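Local coordinates for protein probable acetyltransferases (Chromobacterium violaceum, PDB 3PZJ) that probably transfers acetyl groups to its substrates as a member of the GNAT family, with protein N-terminal serine or alanine as suggested acceptors, at residues D90-V96 / F107-M113. Residues are numbered along the deposited sequence; the frame is centred on the assembly and turned at random. Where two conformers were deposited one is given.
Sequences DTALYVV and FLGYRQM. With NA (sodium ion), chain C.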
ATOM      1  N   ASP A  90     -11.042  -4.418  -2.994  1.00 27.49           N
ATOM      2  CA  ASP A  90     -10.245  -4.545  -1.751  1.00 27.71           C
ATOM      3  C   ASP A  90     -10.800  -3.708  -0.604  1.00 24.93           C
ATOM      4  O   ASP A  90     -10.143  -3.528   0.455  1.00 24.04           O
ATOM      5  CB  ASP A  90      -8.798  -4.261  -2.066  1.00 30.05           C
ATOM      6  CG  ASP A  90      -8.539  -2.819  -2.453  1.00 33.40           C
ATOM      7  OD1 ASP A  90      -7.359  -2.532  -2.657  1.00 43.36           O
ATOM      8  OD2 ASP A  90      -9.440  -1.984  -2.533  1.00 36.70           O
ATOM      9  N   THR A  91     -12.015  -3.188  -0.791  1.00 24.29           N
ATOM     10  CA  THR A  91     -12.654  -2.354   0.241  1.00 25.05           C
ATOM     11  C   THR A  91     -14.053  -2.929   0.614  1.00 26.60           C
ATOM     12  O   THR A  91     -14.839  -3.394  -0.275  1.00 28.01           O
ATOM     13  CB  THR A  91     -12.778  -0.904  -0.278  1.00 25.46           C
ATOM     14  OG1 THR A  91     -11.468  -0.378  -0.496  1.00 22.83           O
ATOM     15  CG2 THR A  91     -13.447  -0.054   0.735  1.00 24.94           C
ATOM     16  N   ALA A  92     -14.350  -2.968   1.918  1.00 23.58           N
ATOM     17  CA  ALA A  92     -15.680  -3.379   2.388  1.00 24.86           C
ATOM     18  C   ALA A  92     -16.064  -2.463   3.522  1.00 24.19           C
ATOM     19  O   ALA A  92     -15.247  -2.244   4.414  1.00 24.95           O
ATOM     20  CB  ALA A  92     -15.663  -4.832   2.882  1.00 25.10           C
ATOM     21  N   LEU A  93     -17.262  -1.913   3.484  1.00 22.65           N
ATOM     22  CA  LEU A  93     -17.692  -0.983   4.526  1.00 23.96           C
ATOM     23  C   LEU A  93     -18.916  -1.506   5.246  1.00 22.56           C
ATOM     24  O   LEU A  93     -19.653  -2.339   4.688  1.00 23.08           O
ATOM     25  CB  LEU A  93     -18.069   0.361   3.948  1.00 24.94           C
ATOM     26  CG  LEU A  93     -16.960   1.198   3.256  1.00 26.61           C
ATOM     27  CD1 LEU A  93     -17.607   2.492   2.670  1.00 27.71           C
ATOM     28  CD2 LEU A  93     -15.834   1.507   4.211  1.00 26.33           C
ATOM     29  N   TYR A  94     -19.076  -1.043   6.476  1.00 22.57           N
ATOM     30  CA  TYR A  94     -20.145  -1.475   7.386  1.00 22.49           C
ATOM     31  C   TYR A  94     -20.698  -0.236   8.052  1.00 23.69           C
ATOM     32  O   TYR A  94     -19.975   0.745   8.297  1.00 23.31           O
ATOM     33  CB  TYR A  94     -19.605  -2.403   8.454  1.00 23.61           C
ATOM     34  CG  TYR A  94     -18.984  -3.658   7.856  1.00 24.52           C
ATOM     35  CD1 TYR A  94     -19.727  -4.841   7.710  1.00 28.33           C
ATOM     36  CD2 TYR A  94     -17.687  -3.645   7.396  1.00 20.91           C
ATOM     37  CE1 TYR A  94     -19.146  -5.972   7.145  1.00 28.73           C
ATOM     38  CE2 TYR A  94     -17.096  -4.774   6.848  1.00 24.78           C
ATOM     39  CZ  TYR A  94     -17.861  -5.896   6.647  1.00 30.38           C
ATOM     40  OH  TYR A  94     -17.333  -7.013   6.086  1.00 33.83           O
ATOM     41  N   VAL A  95     -21.997  -0.297   8.346  1.00 24.07           N
ATOM     42  CA  VAL A  95     -22.702   0.706   9.058  1.00 24.65           C
ATOM     43  C   VAL A  95     -22.804   0.302  10.579  1.00 26.85           C
ATOM     44  O   VAL A  95     -23.127  -0.826  10.941  1.00 27.77           O
ATOM     45  CB  VAL A  95     -24.106   0.901   8.483  1.00 25.75           C
ATOM     46  CG1 VAL A  95     -24.831   1.908   9.337  1.00 26.71           C
ATOM     47  CG2 VAL A  95     -24.017   1.406   7.037  1.00 25.69           C
ATOM     48  N   VAL A  96     -22.487   1.262  11.442  1.00 27.03           N
ATOM     49  CA  VAL A  96     -22.499   1.050  12.872  1.00 26.64           C
ATOM     50  C   VAL A  96     -23.928   1.345  13.340  1.00 29.19           C
ATOM     51  O   VAL A  96     -24.398   2.458  13.161  1.00 30.48           O
ATOM     52  CB  VAL A  96     -21.527   1.981  13.539  1.00 26.31           C
ATOM     53  CG1 VAL A  96     -21.597   1.770  15.090  1.00 28.30           C
ATOM     54  CG2 VAL A  96     -20.049   1.628  13.006  1.00 25.13           C
ATOM     55  N   PHE A 107     -20.096   4.959   9.956  1.00 25.16           N
ATOM     56  CA  PHE A 107     -19.564   3.861   9.197  1.00 24.21           C
ATOM     57  C   PHE A 107     -18.074   3.714   9.316  1.00 23.39           C
ATOM     58  O   PHE A 107     -17.427   4.569   9.800  1.00 23.76           O
ATOM     59  CB  PHE A 107     -20.004   3.892   7.740  1.00 23.51           C
ATOM     60  CG  PHE A 107     -19.450   5.032   6.940  1.00 20.74           C
ATOM     61  CD1 PHE A 107     -18.420   4.834   6.090  1.00 22.07           C
ATOM     62  CD2 PHE A 107     -19.993   6.278   7.018  1.00 22.30           C
ATOM     63  CE1 PHE A 107     -17.948   5.837   5.359  1.00 24.65           C
ATOM     64  CE2 PHE A 107     -19.516   7.286   6.290  1.00 21.68           C
ATOM     65  CZ  PHE A 107     -18.496   7.075   5.469  1.00 24.51           C
ATOM     66  N   LEU A 108     -17.594   2.553   8.893  1.00 23.80           N
ATOM     67  CA  LEU A 108     -16.189   2.187   8.858  1.00 22.56           C
ATOM     68  C   LEU A 108     -16.000   0.862   8.135  1.00 21.35           C
ATOM     69  O   LEU A 108     -16.920   0.244   7.793  1.00 21.70           O
ATOM     70  CB  LEU A 108     -15.598   2.124  10.255  1.00 22.87           C
ATOM     71  CG  LEU A 108     -15.757   0.856  11.027  1.00 28.72           C
ATOM     72  CD1 LEU A 108     -14.794   0.803  12.183  1.00 27.14           C
ATOM     73  CD2 LEU A 108     -17.127   0.655  11.446  1.00 29.74           C
ATOM     74  N   GLY A 109     -14.779   0.479   7.855  1.00 20.54           N
ATOM     75  CA  GLY A 109     -14.543  -0.775   7.195  1.00 20.08           C
ATOM     76  C   GLY A 109     -13.102  -1.141   6.969  1.00 20.63           C
ATOM     77  O   GLY A 109     -12.266  -0.660   7.661  1.00 22.26           O
ATOM     78  N   TYR A 110     -12.859  -1.999   5.993  1.00 20.70           N
ATOM     79  CA  TYR A 110     -11.545  -2.427   5.617  1.00 20.73           C
ATOM     80  C   TYR A 110     -11.203  -1.797   4.266  1.00 21.02           C
ATOM     81  O   TYR A 110     -12.072  -1.604   3.375  1.00 21.62           O
ATOM     82  CB  TYR A 110     -11.546  -3.935   5.476  1.00 21.27           C
ATOM     83  CG  TYR A 110     -11.936  -4.739   6.723  1.00 19.81           C
ATOM     84  CD1 TYR A 110     -11.195  -4.664   7.886  1.00 23.29           C
ATOM     85  CD2 TYR A 110     -13.015  -5.635   6.697  1.00 23.84           C
ATOM     86  CE1 TYR A 110     -11.497  -5.472   8.980  1.00 22.00           C
ATOM     87  CE2 TYR A 110     -13.339  -6.424   7.823  1.00 22.81           C
ATOM     88  CZ  TYR A 110     -12.577  -6.310   8.937  1.00 21.05           C
ATOM     89  OH  TYR A 110     -12.867  -7.106   9.988  1.00 24.05           O
ATOM     90  N   ARG A 111      -9.922  -1.501   4.080  1.00 21.44           N
ATOM     91  CA  ARG A 111      -9.442  -1.205   2.762  1.00 21.31           C
ATOM     92  C   ARG A 111      -8.082  -1.798   2.582  1.00 21.77           C
ATOM     93  O   ARG A 111      -7.460  -2.351   3.522  1.00 20.65           O
ATOM     94  CB  ARG A 111      -9.385   0.290   2.512  1.00 22.66           C
ATOM     95  CG  ARG A 111      -8.428   0.993   3.516  1.00 20.57           C
ATOM     96  CD  ARG A 111      -8.579   2.570   3.433  1.00 30.80           C
ATOM     97  NE  ARG A 111      -8.368   3.032   2.081  1.00 36.02           N
ATOM     98  CZ  ARG A 111      -7.180   3.354   1.524  1.00 46.12           C
ATOM     99  NH1 ARG A 111      -6.038   3.313   2.208  1.00 47.06           N
ATOM    100  NH2 ARG A 111      -7.117   3.741   0.242  1.00 46.54           N
ATOM    101  N   GLN A 112      -7.640  -1.741   1.353  1.00 22.25           N
ATOM    102  CA  GLN A 112      -6.341  -2.337   0.978  1.00 23.04           C
ATOM    103  C   GLN A 112      -6.248  -3.807   1.503  1.00 22.02           C
ATOM    104  O   GLN A 112      -5.238  -4.176   2.057  1.00 22.17           O
ATOM    105  CB  GLN A 112      -5.162  -1.470   1.509  1.00 23.94           C
ATOM    106  CG  GLN A 112      -5.125  -0.058   0.973  1.00 30.08           C
ATOM    107  CD  GLN A 112      -4.841  -0.042  -0.491  1.00 38.23           C
ATOM    108  OE1 GLN A 112      -5.736   0.188  -1.326  1.00 44.81           O
ATOM    109  NE2 GLN A 112      -3.629  -0.298  -0.827  1.00 35.68           N
HETATM  110  N   MSE A 113      -7.316  -4.592   1.367  1.00 21.34           N
HETATM  111  CA  MSE A 113      -7.292  -6.000   1.738  0.50 23.07           C
HETATM  112  C   MSE A 113      -6.356  -6.736   0.752  1.00 24.28           C
HETATM  113  O   MSE A 113      -6.488  -6.596  -0.523  1.00 25.29           O
HETATM  114  CB  MSE A 113      -8.695  -6.595   1.677  0.50 25.41           C
HETATM  115  CG  MSE A 113      -8.733  -8.102   1.725  0.50 26.51           C
HETATM  116 SE   MSE A 113     -10.555  -8.677   1.635  0.50 37.41          SE
HETATM  117  CE  MSE A 113     -11.361  -7.654   3.113  0.50 27.20           C
TER
HETATM  118 NA    NA C 301     -15.789  -3.757  -2.264  1.00 26.42          NA
HETATM  119  O   HOH W   1      -5.407  -4.329  -1.944  1.00 32.92           O
HETATM  120  O   HOH W   2     -17.544  -4.709  -0.873  1.00 33.15           O
HETATM  121  O   HOH W   3     -16.109  -5.638  -3.600  1.00 42.79           O
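The antiparallel hairpin of strands 92-98 and 106-114, part of the mixed sheet of this GNAT fold, pairs A92 with Y110 and Y94 with L108 as hydrogen-bonded pairs. Y94 N reaches L108 O at 2.8 Å, and A92 O accepts from Y110 N at 2.9 Å; each pair also has its return bond. Between them, L93 and G109 form a non-hydrogen-bonded pair, and a CA-H...O contact of 3.2 Å from G109 CA to A92 O draws the backbones together where the glycine has no side chain. Past the corner at Q112, M113 N donates to D90 O, in the carbonyl plane and on a lone pair, and a water joins D90 OD1 to M113 O.

Y94, L108 and Y110 lie on one face with A92. With CG anti to the carbonyl carbon and beside the backbone N (chi1 -60°), the Y94 ring has L108 O at its edge, in plane, and brings CE2 to within 4.2 Å of Y110 CD2, the two side chains crossing at a slant. Y94 OH bonds to P30 O and Y110 OH to L144 O, in helix 135-150, which packs against this face. On the other face, L93 CD1 approaches F107 CD1 against helix 75-87. T91 O binds the sodium ion with V86 O, Q88 O and two waters. Backbone bonds thus join the strands, side chains pack them against both helices, and the metal links T91 to the end of helix 75-87.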